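Local coordinates for protein peptidoglycan-N-acetylglucosamine deacetylase BC_1960 (Bacillus cereus, PDB 4L1G) that removes the acetyl group from N-acetylglucosamine residues of peptidoglycan, using zinc, and also acts on soluble chitin substrates and N-acetylchitooligomers, at residues V191-W200 with N215-H225; A161-R169 with L256-R266. All coordinates share one frame; numbering follows the deposited sequence.

Overall arrangement
Both contacts belong to the barrel of a polysaccharide deacetylase with NodB homology, and their centres lie about 18 Å apart, on opposite sides of the chain's centre. Contact 1 is nested along the chain inside the long loop that contact 2 closes. Contact 1 pairs strand 195-196 with strand 221-225 in a beta-alpha-beta unit and carries the predicted proton donor, His-225. Contact 2 joins the approach to strand 167-168, and Phe-167 within it, to helix 256-259 and the tail after it. The two meet where strand 167-168 runs beside strand 189-191. Arg-169, just after strand 167-168, hydrogen-bonds the carbonyl of Val-191. It also forms a salt bridge with Asp-80, the predicted proton acceptor, which ties segment 161-169 to the active site.

Contact 1 (V191-W200 with N215-H225); sequences VQWSVDTVDW and NSFPGSVILQH. With ACT (acetate ion), chain F.
Val-195 and Ile-222, then Asp-196 and Leu-223, form parallel bridges between two neighbouring strands. Val-221 O accepts twice, from Ser-194 N and from Val-195 N. Val-195 O takes Leu-223 N at 2.8 Å. Leu-223 O is held mainly by a side chain: Thr-197 OG1 donates to it at 2.7 Å, in the carbonyl plane, and Thr-197 N adds a weak bond. Ser-194 uses its side chain as an acceptor: OG sits between its own N and carbonyl carbon (chi1 69°) and takes Val-221 N. A water links this hydroxyl to Ser-220 OG, and a second water donates to the carbonyls of Ser-194 and Asn-215.

On the face carrying Leu-223, its CD2 lies over the five-membered ring of Trp-193, 3.8 Å from the ring centroid. The same methyl touches Asp-196 OD1. That oxygen accepts Val-198 N from above the carboxylate plane, which makes an Asx turn.

Asp-199 grips His-225 with both oxygens, each through its syn lone pair. Asp-199 OD1 accepts His-225 ND1 at 2.9 Å, nearly straight (171°) and in the ring plane. Asp-199 OD2 accepts His-225 N at 2.8 Å and also bonds to Ser-235. Trp-200 and His-225 form an offset edge-to-face pair, planes at 89°. The other ring nitrogen, His-225 NE2, donates to acetate OXT at 2.9 Å. This acetate, probably a crystallisation additive, is also held by Tyr-172 N, and acetate CH3 lies 3.7 Å from Trp-193 CZ3.

One carboxylate thus holds both backbone and ring of His-225. The ND1 bond limits rotation of the imidazole, and Ser-235 helps to position Asp-199. With ND1 taken, NE2 faces the acetate site, an arrangement compatible with the predicted proton donor.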
loop_
_atom_site.group_PDB
_atom_site.type_symbol
_atom_site.label_atom_id
_atom_site.label_comp_id
_atom_site.label_asym_id
_atom_site.label_seq_id
_atom_site.Cartn_x
_atom_site.Cartn_y
_atom_site.Cartn_z
ATOM N N VAL A 191 -5.800 -0.164 -5.877
ATOM C CA VAL A 191 -6.334 0.487 -4.689
ATOM C C VAL A 191 -5.559 1.754 -4.368
ATOM O O VAL A 191 -4.335 1.728 -4.230
ATOM C CB VAL A 191 -6.331 -0.452 -3.465
ATOM C CG1 VAL A 191 -6.783 0.299 -2.218
ATOM C CG2 VAL A 191 -7.224 -1.658 -3.720
ATOM N N GLN A 192 -6.278 2.866 -4.270
ATOM C CA GLN A 192 -5.676 4.125 -3.864
ATOM C C GLN A 192 -5.681 4.196 -2.342
ATOM O O GLN A 192 -5.213 3.277 -1.671
ATOM C CB GLN A 192 -6.448 5.306 -4.458
ATOM C CG GLN A 192 -6.610 5.257 -5.974
ATOM C CD GLN A 192 -5.369 5.713 -6.725
ATOM O OE1 GLN A 192 -4.272 5.765 -6.169
ATOM N NE2 GLN A 192 -5.543 6.053 -8.000
ATOM N N TRP A 193 -6.222 5.282 -1.801
ATOM C CA TRP A 193 -6.309 5.452 -0.357
ATOM C C TRP A 193 -7.393 6.464 -0.004
ATOM O O TRP A 193 -7.899 7.167 -0.879
ATOM C CB TRP A 193 -4.955 5.881 0.223
ATOM C CG TRP A 193 -4.432 7.172 -0.338
ATOM C CD1 TRP A 193 -4.636 8.427 0.164
ATOM C CD2 TRP A 193 -3.614 7.335 -1.507
ATOM N NE1 TRP A 193 -3.997 9.358 -0.619
ATOM C CE2 TRP A 193 -3.363 8.715 -1.651
ATOM C CE3 TRP A 193 -3.074 6.448 -2.445
ATOM C CZ2 TRP A 193 -2.596 9.231 -2.695
ATOM C CZ3 TRP A 193 -2.309 6.962 -3.484
ATOM C CH2 TRP A 193 -2.077 8.341 -3.600
ATOM N N SER A 194 -7.753 6.531 1.273
ATOM C CA SER A 194 -8.784 7.463 1.721
ATOM C C SER A 194 -8.335 8.283 2.929
ATOM O O SER A 194 -8.972 9.271 3.287
ATOM C CB SER A 194 -10.092 6.728 2.030
ATOM O OG SER A 194 -9.964 5.909 3.179
ATOM N N VAL A 195 -7.240 7.863 3.555
ATOM C CA VAL A 195 -6.638 8.629 4.641
ATOM C C VAL A 195 -5.156 8.866 4.357
ATOM O O VAL A 195 -4.357 7.928 4.353
ATOM C CB VAL A 195 -6.794 7.923 6.007
ATOM C CG1 VAL A 195 -6.108 8.729 7.107
ATOM C CG2 VAL A 195 -8.266 7.711 6.335
ATOM N N ASP A 196 -4.796 10.121 4.118
ATOM C CA ASP A 196 -3.416 10.471 3.805
ATOM C C ASP A 196 -2.715 11.091 5.008
ATOM O O ASP A 196 -3.129 12.135 5.511
ATOM C CB ASP A 196 -3.365 11.424 2.608
ATOM C CG ASP A 196 -1.953 11.642 2.097
ATOM O OD1 ASP A 196 -1.027 10.948 2.568
ATOM O OD2 ASP A 196 -1.770 12.501 1.209
ATOM N N THR A 197 -1.646 10.441 5.459
ATOM C CA THR A 197 -0.898 10.904 6.621
ATOM C C THR A 197 0.069 12.025 6.263
ATOM O O THR A 197 0.620 12.670 7.153
ATOM C CB THR A 197 -0.078 9.763 7.261
ATOM O OG1 THR A 197 0.935 9.326 6.345
ATOM C CG2 THR A 197 -0.973 8.588 7.623
ATOM N N VAL A 198 0.256 12.251 4.962
ATOM C CA VAL A 198 1.294 13.147 4.427
ATOM C C VAL A 198 2.615 13.071 5.205
ATOM O O VAL A 198 3.262 14.085 5.471
ATOM C CB VAL A 198 0.805 14.625 4.238
ATOM C CG1 VAL A 198 -0.316 14.687 3.209
ATOM C CG2 VAL A 198 0.361 15.262 5.551
ATOM N N ASP A 199 3.009 11.846 5.546
ATOM C CA ASP A 199 4.166 11.607 6.404
ATOM C C ASP A 199 5.500 11.954 5.747
ATOM O O ASP A 199 6.504 12.155 6.434
ATOM C CB ASP A 199 4.169 10.162 6.922
ATOM C CG ASP A 199 4.122 9.126 5.807
ATOM O OD1 ASP A 199 3.811 9.484 4.653
ATOM O OD2 ASP A 199 4.387 7.939 6.091
ATOM N N TRP A 200 5.505 12.037 4.421
ATOM C CA TRP A 200 6.714 12.374 3.677
ATOM C C TRP A 200 7.169 13.807 3.951
ATOM O O TRP A 200 8.320 14.156 3.697
ATOM C CB TRP A 200 6.494 12.166 2.178
ATOM C CG TRP A 200 5.298 12.896 1.651
ATOM C CD1 TRP A 200 4.016 12.432 1.589
ATOM C CD2 TRP A 200 5.271 14.224 1.115
ATOM N NE1 TRP A 200 3.192 13.388 1.046
ATOM C CE2 TRP A 200 3.938 14.498 0.746
ATOM C CE3 TRP A 200 6.243 15.207 0.909
ATOM C CZ2 TRP A 200 3.554 15.714 0.182
ATOM C CZ3 TRP A 200 5.859 16.415 0.350
ATOM C CH2 TRP A 200 4.526 16.657 -0.007
ATOM N N ASN A 215 -9.816 11.230 10.778
ATOM C CA ASN A 215 -10.336 10.983 9.434
ATOM C C ASN A 215 -10.553 9.511 9.083
ATOM O O ASN A 215 -10.855 9.186 7.934
ATOM C CB ASN A 215 -9.434 11.638 8.383
ATOM C CG ASN A 215 -9.355 13.146 8.540
ATOM O OD1 ASN A 215 -10.243 13.875 8.093
ATOM N ND2 ASN A 215 -8.291 13.622 9.177
ATOM N N SER A 216 -10.401 8.626 10.064
ATOM C CA SER A 216 -10.564 7.195 9.814
ATOM C C SER A 216 -11.970 6.690 10.122
ATOM O O SER A 216 -12.568 7.042 11.140
ATOM C CB SER A 216 -9.522 6.372 10.578
ATOM O OG SER A 216 -8.228 6.558 10.025
ATOM N N PHE A 217 -12.484 5.853 9.228
ATOM C CA PHE A 217 -13.818 5.286 9.350
ATOM C C PHE A 217 -13.734 3.803 9.016
ATOM O O PHE A 217 -12.704 3.342 8.529
ATOM C CB PHE A 217 -14.771 5.993 8.381
ATOM C CG PHE A 217 -14.934 7.458 8.656
ATOM C CD1 PHE A 217 -15.938 7.910 9.499
ATOM C CD2 PHE A 217 -14.079 8.385 8.081
ATOM C CE1 PHE A 217 -16.087 9.257 9.757
ATOM C CE2 PHE A 217 -14.221 9.733 8.339
ATOM C CZ PHE A 217 -15.224 10.170 9.178
ATOM N N PRO A 218 -14.807 3.043 9.296
ATOM C CA PRO A 218 -14.865 1.668 8.792
ATOM C C PRO A 218 -14.617 1.628 7.286
ATOM O O PRO A 218 -15.322 2.298 6.531
ATOM C CB PRO A 218 -16.304 1.256 9.097
ATOM C CG PRO A 218 -16.647 2.026 10.330
ATOM C CD PRO A 218 -15.932 3.345 10.205
ATOM N N GLY A 219 -13.612 0.870 6.864
ATOM C CA GLY A 219 -13.280 0.759 5.454
ATOM C C GLY A 219 -12.123 1.638 5.016
ATOM O O GLY A 219 -11.683 1.555 3.872
ATOM N N SER A 220 -11.625 2.475 5.921
ATOM C CA SER A 220 -10.541 3.403 5.597
ATOM C C SER A 220 -9.249 2.705 5.164
ATOM O O SER A 220 -8.798 1.746 5.798
ATOM C CB SER A 220 -10.246 4.336 6.777
ATOM O OG SER A 220 -11.304 5.257 6.987
ATOM N N VAL A 221 -8.666 3.194 4.075
ATOM C CA VAL A 221 -7.343 2.760 3.655
ATOM C C VAL A 221 -6.349 3.882 3.931
ATOM O O VAL A 221 -6.430 4.960 3.342
ATOM C CB VAL A 221 -7.307 2.368 2.167
ATOM C CG1 VAL A 221 -5.885 2.048 1.736
ATOM C CG2 VAL A 221 -8.226 1.182 1.911
ATOM N N ILE A 222 -5.421 3.621 4.844
ATOM C CA ILE A 222 -4.470 4.628 5.301
ATOM C C ILE A 222 -3.177 4.567 4.488
ATOM O O ILE A 222 -2.704 3.481 4.149
ATOM C CB ILE A 222 -4.164 4.430 6.802
ATOM C CG1 ILE A 222 -5.471 4.416 7.603
ATOM C CG2 ILE A 222 -3.223 5.507 7.318
ATOM C CD1 ILE A 222 -5.323 3.894 9.019
ATOM N N LEU A 223 -2.619 5.733 4.166
ATOM C CA LEU A 223 -1.380 5.803 3.392
ATOM C C LEU A 223 -0.186 6.276 4.216
ATOM O O LEU A 223 -0.178 7.392 4.740
ATOM C CB LEU A 223 -1.541 6.718 2.176
ATOM C CG LEU A 223 -0.252 6.988 1.389
ATOM C CD1 LEU A 223 0.230 5.728 0.686
ATOM C CD2 LEU A 223 -0.430 8.123 0.392
ATOM N N GLN A 224 0.823 5.418 4.317
ATOM C CA GLN A 224 2.109 5.797 4.889
ATOM C C GLN A 224 3.236 5.389 3.941
ATOM O O GLN A 224 2.998 4.703 2.945
ATOM C CB GLN A 224 2.298 5.160 6.264
ATOM C CG GLN A 224 1.483 5.820 7.358
ATOM C CD GLN A 224 1.524 5.051 8.658
ATOM O OE1 GLN A 224 0.870 4.017 8.800
ATOM N NE2 GLN A 224 2.297 5.550 9.617
ATOM N N HIS A 225 4.459 5.811 4.248
ATOM C CA HIS A 225 5.594 5.537 3.373
ATOM C C HIS A 225 6.763 4.884 4.102
ATOM O O HIS A 225 6.965 5.094 5.297
ATOM C CB HIS A 225 6.075 6.824 2.690
ATOM C CG HIS A 225 5.096 7.397 1.713
ATOM N ND1 HIS A 225 4.104 8.280 2.082
ATOM C CD2 HIS A 225 4.956 7.210 0.378
ATOM C CE1 HIS A 225 3.395 8.613 1.018
ATOM N NE2 HIS A 225 3.892 7.977 -0.029
HETATM C C ACT F . 2.586 7.442 -3.635
HETATM O O ACT F . 3.112 8.431 -4.188
HETATM O OXT ACT F . 3.198 6.984 -2.648
HETATM C CH3 ACT F . 1.300 6.842 -4.124
HETATM O O HOH W 1 -11.897 6.566 4.819
HETATM O O HOH W 2 -11.427 9.453 4.947
#

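Contact 2 (A161-R169 with L256-R266); sequences AGYAPKFIR and LPSMFQTSKER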
loop_
_atom_site.group_PDB
_atom_site.type_symbol
_atom_site.label_atom_id
_atom_site.label_comp_id
_atom_site.label_asym_id
_atom_site.label_seq_id
_atom_site.Cartn_x
_atom_site.Cartn_y
_atom_site.Cartn_z
ATOM N N ALA A 161 8.820 -13.123 -3.494
ATOM C CA ALA A 161 7.723 -13.371 -2.560
ATOM C C ALA A 161 7.060 -14.729 -2.756
ATOM O O ALA A 161 6.461 -15.270 -1.829
ATOM C CB ALA A 161 6.685 -12.258 -2.646
ATOM N N GLY A 162 7.159 -15.275 -3.963
ATOM C CA GLY A 162 6.588 -16.579 -4.247
ATOM C C GLY A 162 5.208 -16.512 -4.873
ATOM O O GLY A 162 4.551 -17.537 -5.051
ATOM N N TYR A 163 4.765 -15.303 -5.201
ATOM C CA TYR A 163 3.501 -15.118 -5.902
ATOM C C TYR A 163 3.492 -13.794 -6.660
ATOM O O TYR A 163 4.218 -12.867 -6.311
ATOM C CB TYR A 163 2.317 -15.182 -4.928
ATOM C CG TYR A 163 2.274 -14.060 -3.912
ATOM C CD1 TYR A 163 2.991 -14.145 -2.724
ATOM C CD2 TYR A 163 1.511 -12.921 -4.136
ATOM C CE1 TYR A 163 2.954 -13.123 -1.790
ATOM C CE2 TYR A 163 1.466 -11.891 -3.205
ATOM C CZ TYR A 163 2.189 -11.998 -2.034
ATOM O OH TYR A 163 2.147 -10.980 -1.106
ATOM N N ALA A 164 2.669 -13.715 -7.700
ATOM C CA ALA A 164 2.497 -12.473 -8.443
ATOM C C ALA A 164 1.401 -11.633 -7.794
ATOM O O ALA A 164 0.242 -12.041 -7.773
ATOM C CB ALA A 164 2.155 -12.769 -9.896
ATOM N N PRO A 165 1.768 -10.456 -7.258
ATOM C CA PRO A 165 0.832 -9.593 -6.522
ATOM C C PRO A 165 -0.368 -9.162 -7.362
ATOM O O PRO A 165 -0.206 -8.764 -8.515
ATOM C CB PRO A 165 1.688 -8.373 -6.167
ATOM C CG PRO A 165 3.095 -8.877 -6.189
ATOM C CD PRO A 165 3.127 -9.889 -7.296
ATOM N N LYS A 166 -1.561 -9.240 -6.781
ATOM C CA LYS A 166 -2.783 -8.858 -7.480
ATOM C C LYS A 166 -3.020 -7.355 -7.390
ATOM O O LYS A 166 -3.696 -6.769 -8.236
ATOM C CB LYS A 166 -3.984 -9.607 -6.893
ATOM C CG LYS A 166 -5.298 -9.368 -7.627
ATOM C CD LYS A 166 -6.461 -10.040 -6.914
ATOM C CE LYS A 166 -7.748 -9.920 -7.713
ATOM N NZ LYS A 166 -7.667 -10.643 -9.013
ATOM N N PHE A 167 -2.450 -6.733 -6.362
ATOM C CA PHE A 167 -2.728 -5.332 -6.070
ATOM C C PHE A 167 -1.690 -4.363 -6.623
ATOM O O PHE A 167 -0.486 -4.546 -6.442
ATOM C CB PHE A 167 -2.908 -5.120 -4.562
ATOM C CG PHE A 167 -4.227 -5.609 -4.036
ATOM C CD1 PHE A 167 -4.379 -6.919 -3.613
ATOM C CD2 PHE A 167 -5.319 -4.757 -3.966
ATOM C CE1 PHE A 167 -5.596 -7.372 -3.128
ATOM C CE2 PHE A 167 -6.538 -5.205 -3.484
ATOM C CZ PHE A 167 -6.676 -6.514 -3.065
ATOM N N ILE A 168 -2.181 -3.325 -7.293
ATOM C CA ILE A 168 -1.341 -2.257 -7.820
ATOM C C ILE A 168 -1.727 -0.938 -7.163
ATOM O O ILE A 168 -2.906 -0.685 -6.917
ATOM C CB ILE A 168 -1.534 -2.103 -9.347
ATOM C CG1 ILE A 168 -1.075 -3.360 -10.084
ATOM C CG2 ILE A 168 -0.786 -0.883 -9.880
ATOM C CD1 ILE A 168 -1.275 -3.278 -11.583
ATOM N N ARG A 169 -0.736 -0.104 -6.863
ATOM C CA ARG A 169 -1.004 1.284 -6.502
ATOM C C ARG A 169 -0.130 2.218 -7.332
ATOM O O ARG A 169 1.092 2.087 -7.336
ATOM C CB ARG A 169 -0.775 1.531 -5.012
ATOM C CG ARG A 169 -0.995 2.978 -4.604
ATOM C CD ARG A 169 -0.838 3.171 -3.109
ATOM N NE ARG A 169 -1.999 2.697 -2.362
ATOM C CZ ARG A 169 -2.011 2.520 -1.045
ATOM N NH1 ARG A 169 -0.917 2.768 -0.335
ATOM N NH2 ARG A 169 -3.108 2.090 -0.437
ATOM N N LEU A 256 -5.362 -5.748 2.359
ATOM C CA LEU A 256 -6.236 -5.394 1.243
ATOM C C LEU A 256 -7.026 -6.572 0.648
ATOM O O LEU A 256 -8.229 -6.441 0.420
ATOM C CB LEU A 256 -5.474 -4.628 0.156
ATOM C CG LEU A 256 -5.005 -3.230 0.562
ATOM C CD1 LEU A 256 -4.471 -2.474 -0.644
ATOM C CD2 LEU A 256 -6.137 -2.458 1.239
ATOM N N PRO A 257 -6.362 -7.721 0.392
ATOM C CA PRO A 257 -7.143 -8.849 -0.126
ATOM C C PRO A 257 -8.258 -9.275 0.822
ATOM O O PRO A 257 -9.307 -9.735 0.369
ATOM C CB PRO A 257 -6.100 -9.969 -0.277
ATOM C CG PRO A 257 -4.897 -9.506 0.469
ATOM C CD PRO A 257 -4.920 -8.022 0.392
ATOM N N SER A 258 -8.034 -9.112 2.120
ATOM C CA SER A 258 -9.064 -9.396 3.106
ATOM C C SER A 258 -10.181 -8.360 3.028
ATOM O O SER A 258 -11.361 -8.706 3.016
ATOM C CB SER A 258 -8.466 -9.426 4.512
ATOM O OG SER A 258 -9.484 -9.544 5.490
ATOM N N MET A 259 -9.800 -7.089 2.968
ATOM C CA MET A 259 -10.768 -6.000 2.903
ATOM C C MET A 259 -11.643 -6.084 1.655
ATOM O O MET A 259 -12.849 -5.832 1.710
ATOM C CB MET A 259 -10.058 -4.643 2.961
ATOM C CG MET A 259 -10.941 -3.465 2.575
ATOM S SD MET A 259 -10.158 -1.861 2.840
ATOM C CE MET A 259 -10.209 -1.748 4.630
ATOM N N PHE A 260 -11.037 -6.452 0.532
ATOM C CA PHE A 260 -11.765 -6.485 -0.732
ATOM C C PHE A 260 -12.160 -7.895 -1.157
ATOM O O PHE A 260 -12.572 -8.114 -2.299
ATOM C CB PHE A 260 -10.974 -5.765 -1.823
ATOM C CG PHE A 260 -10.797 -4.299 -1.557
ATOM C CD1 PHE A 260 -11.863 -3.422 -1.713
ATOM C CD2 PHE A 260 -9.578 -3.797 -1.130
ATOM C CE1 PHE A 260 -11.713 -2.073 -1.460
ATOM C CE2 PHE A 260 -9.421 -2.445 -0.874
ATOM C CZ PHE A 260 -10.492 -1.582 -1.040
ATOM N N GLN A 261 -12.041 -8.834 -0.222
ATOM C CA GLN A 261 -12.491 -10.211 -0.407
ATOM C C GLN A 261 -11.998 -10.829 -1.708
ATOM O O GLN A 261 -12.784 -11.323 -2.513
ATOM C CB GLN A 261 -14.017 -10.298 -0.316
ATOM C CG GLN A 261 -14.574 -10.044 1.083
ATOM C CD GLN A 261 -14.236 -11.157 2.059
ATOM O OE1 GLN A 261 -14.893 -12.201 2.083
ATOM N NE2 GLN A 261 -13.203 -10.943 2.870
ATOM N N THR A 262 -10.689 -10.781 -1.914
ATOM C CA THR A 262 -10.087 -11.403 -3.081
ATOM C C THR A 262 -8.732 -11.984 -2.712
ATOM O O THR A 262 -8.273 -11.832 -1.582
ATOM C CB THR A 262 -9.924 -10.408 -4.240
ATOM O OG1 THR A 262 -9.631 -11.128 -5.444
ATOM C CG2 THR A 262 -8.802 -9.421 -3.951
ATOM N N SER A 263 -8.102 -12.660 -3.664
ATOM C CA SER A 263 -6.797 -13.260 -3.426
ATOM C C SER A 263 -5.717 -12.187 -3.416
ATOM O O SER A 263 -5.908 -11.096 -3.952
ATOM C CB SER A 263 -6.487 -14.306 -4.498
ATOM O OG SER A 263 -5.205 -14.879 -4.298
ATOM N N LYS A 264 -4.586 -12.501 -2.794
ATOM C CA LYS A 264 -3.437 -11.607 -2.802
ATOM C C LYS A 264 -2.631 -11.799 -4.083
ATOM O O LYS A 264 -1.853 -10.930 -4.472
ATOM C CB LYS A 264 -2.542 -11.872 -1.593
ATOM C CG LYS A 264 -1.923 -13.257 -1.586
ATOM C CD LYS A 264 -0.956 -13.430 -0.436
ATOM C CE LYS A 264 -0.411 -14.849 -0.400
ATOM N NZ LYS A 264 0.489 -15.055 0.766
ATOM N N GLU A 265 -2.819 -12.946 -4.730
ATOM C CA GLU A 265 -2.093 -13.247 -5.957
ATOM C C GLU A 265 -2.994 -13.169 -7.184
ATOM O O GLU A 265 -4.205 -13.379 -7.101
ATOM C CB GLU A 265 -1.414 -14.616 -5.876
ATOM C CG GLU A 265 -2.368 -15.782 -5.713
ATOM C CD GLU A 265 -1.651 -17.117 -5.678
ATOM O OE1 GLU A 265 -0.510 -17.197 -6.186
ATOM O OE2 GLU A 265 -2.227 -18.087 -5.138
ATOM N N ARG A 266 -2.389 -12.866 -8.324
ATOM C CA ARG A 266 -3.131 -12.641 -9.554
ATOM C C ARG A 266 -3.605 -13.950 -10.178
ATOM O O ARG A 266 -2.797 -14.788 -10.577
ATOM C CB ARG A 266 -2.264 -11.865 -10.541
ATOM C CG ARG A 266 -3.032 -11.239 -11.677
ATOM C CD ARG A 266 -2.218 -10.138 -12.307
ATOM N NE ARG A 266 -1.053 -10.645 -13.023
ATOM C CZ ARG A 266 -0.998 -10.798 -14.341
ATOM N NH1 ARG A 266 -2.044 -10.480 -15.091
ATOM N NH2 ARG A 266 0.105 -11.263 -14.914
HETATM O O HOH W 3 1.967 -19.158 -5.452
HETATM O O HOH W 4 0.881 -15.980 -8.167
HETATM O O HOH W 5 -1.222 -8.357 -3.891
#
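Pro-165 and Glu-265 are bridged through their backbones, with CA atoms 4.7 Å apart. Two hydrogen bonds frame this single bridge. Arg-266 N donates to Ala-164 O at 2.8 Å, and Lys-166 N donates to Lys-264 O at 2.9 Å. A water links Lys-264 O to Phe-167 N. Before the bridge, a Schellman motif ends helix 256-259, with Gln-261 at positive phi, and an ST turn follows at Ser-263.

Leu-256 CB lies over one face of the Phe-167 ring, 4.0 Å from its centroid. Phe-167 CE1 meets Pro-257 CD at 3.6 Å, while CZ meets the Thr-262 methyl. The Lys-166 chain runs extended past Thr-262, with Lys-166 CE 3.2 Å from Thr-262 OG1. It bends at its end (chi4 64°), where NZ bonds to Asn-187 O.

Lys-264 crosses Tyr-163 at about a right angle. Its CD packs over the ring face, and Lys-264 NZ makes an off-centre cation-pi contact 4.6 Å from the Tyr-163 ring centroid. Glu-265 OE1 accepts from two waters, which reach Gly-162 O and Ala-164 N.

Helix 256-259 thus packs on Phe-167, and the C-terminal tail after it runs along the approach to strand 167-168. Tyr-163 OH bonds to Ile-128 N of strand 127-130, Phe-260 rests on strand 189-191, and Pro-165 packs against helix 143-161.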